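Local coordinates for nucleoid-associated protein HP_0035 (Helicobacter pylori, PDB 3F42), which probably binds DNA as a homodimer and alters its conformation, and may help to organise the nucleoid and regulate gene expression, at residues V42-N45 with E49-D52. Numbering follows the deposited sequence.
With EDO (1,2-ethanediol), chain D.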
# COMPACT_ATOMS: atom_id res chain seq x y z
N VAL A 42 -13.44 -14.33 28.42
CA VAL A 42 -12.38 -14.40 27.39
C VAL A 42 -11.94 -12.99 27.05
O VAL A 42 -12.76 -12.08 27.07
CB VAL A 42 -12.78 -15.16 26.13
CG1 VAL A 42 -13.14 -16.60 26.50
CG2 VAL A 42 -13.98 -14.45 25.42
N SER A 43 -10.66 -12.82 26.79
CA SER A 43 -10.15 -11.51 26.37
C SER A 43 -9.39 -11.65 25.05
O SER A 43 -8.49 -12.48 24.91
CB SER A 43 -9.21 -10.92 27.42
OG SER A 43 -9.92 -10.71 28.62
N PHE A 44 -9.71 -10.75 24.13
CA PHE A 44 -9.04 -10.66 22.86
C PHE A 44 -8.33 -9.34 22.75
O PHE A 44 -8.82 -8.32 23.26
CB PHE A 44 -10.07 -10.68 21.74
CG PHE A 44 -10.75 -12.02 21.56
CD1 PHE A 44 -10.17 -12.99 20.74
CD2 PHE A 44 -11.97 -12.31 22.18
CE1 PHE A 44 -10.78 -14.23 20.53
CE2 PHE A 44 -12.60 -13.57 21.97
CZ PHE A 44 -11.98 -14.52 21.14
N ASN A 45 -7.23 -9.33 22.01
CA ASN A 45 -6.73 -8.03 21.55
C ASN A 45 -7.42 -7.63 20.24
O ASN A 45 -8.21 -8.39 19.67
CB ASN A 45 -5.20 -8.01 21.50
CG ASN A 45 -4.61 -8.88 20.39
OD1 ASN A 45 -5.27 -9.22 19.39
ND2 ASN A 45 -3.35 -9.25 20.57
N GLU A 49 -6.48 -11.89 18.45
CA GLU A 49 -5.76 -12.92 19.24
C GLU A 49 -6.37 -13.07 20.63
O GLU A 49 -6.73 -12.08 21.31
CB GLU A 49 -4.28 -12.54 19.36
CG GLU A 49 -3.65 -12.47 17.95
CD GLU A 49 -2.27 -11.82 17.87
OE1 GLU A 49 -1.86 -11.09 18.78
OE2 GLU A 49 -1.62 -12.03 16.80
N LEU A 50 -6.54 -14.31 21.04
CA LEU A 50 -7.09 -14.62 22.35
C LEU A 50 -5.93 -14.51 23.33
O LEU A 50 -4.93 -15.23 23.20
CB LEU A 50 -7.69 -16.03 22.31
CG LEU A 50 -8.32 -16.49 23.61
CD1 LEU A 50 -9.51 -15.59 23.99
CD2 LEU A 50 -8.78 -17.96 23.39
N VAL A 51 -6.06 -13.61 24.31
CA VAL A 51 -4.94 -13.28 25.21
C VAL A 51 -5.17 -13.70 26.65
O VAL A 51 -4.20 -13.82 27.44
CB VAL A 51 -4.55 -11.78 25.11
CG1 VAL A 51 -4.09 -11.47 23.63
CG2 VAL A 51 -5.69 -10.88 25.47
N ASP A 52 -6.44 -13.95 27.00
CA ASP A 52 -6.74 -14.53 28.30
C ASP A 52 -8.01 -15.35 28.24
O ASP A 52 -8.91 -15.09 27.42
CB ASP A 52 -6.88 -13.47 29.42
CG ASP A 52 -6.54 -14.07 30.83
OD1 ASP A 52 -6.12 -15.24 30.94
OD2 ASP A 52 -6.65 -13.37 31.83
C1 EDO D . -3.45 -13.19 13.00
O1 EDO D . -3.45 -12.12 13.96
C2 EDO D . -3.38 -14.50 13.78
O2 EDO D . -2.50 -14.43 14.92
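S43 faces both V51 and D52 in a classic beta bulge near the turn end of the antiparallel hairpin of strands 40-45 and 50-55. S43 O takes two amides: V51 N at 2.7 Å, almost straight on, and D52 N at a longer 3.3 Å. S43 N returns a hydrogen bond to D52 O at 2.9 Å, and S43 OG is hydrogen-bonded to T32. Past the bulge, N45 N donates a hydrogen bond to E49 O, which also receives a CA-H...O contact from F44 CA. Across the mouth of the turn, with CG between its backbone N and carbonyl carbon (chi1 70°), N45 accepts E49 N at OD1 from above the amide plane, besides L47 N, while ND2 gives a nearly straight hydrogen bond, 3.0 Å, to E49 OE1 on its anti side but out of the carboxylate plane, the two planes 43° apart. E49 OE2 accepts hydrogen bonds from O2 and, weakly, O1 of an ethanediol probably from the crystallisation liquor. The hairpin is part of the YbaB/EbfC-family sheet, with V42, F44 and L50 turned to helix 63-93, all three touching L74. L50 CD1 lies over one face of the F44 ring in a CH-pi contact, 4.0 Å from the centroid, and touches V42 CB. N75 of the second subunit accepts a hydrogen bond from L50 N, and its L74 packs on L50.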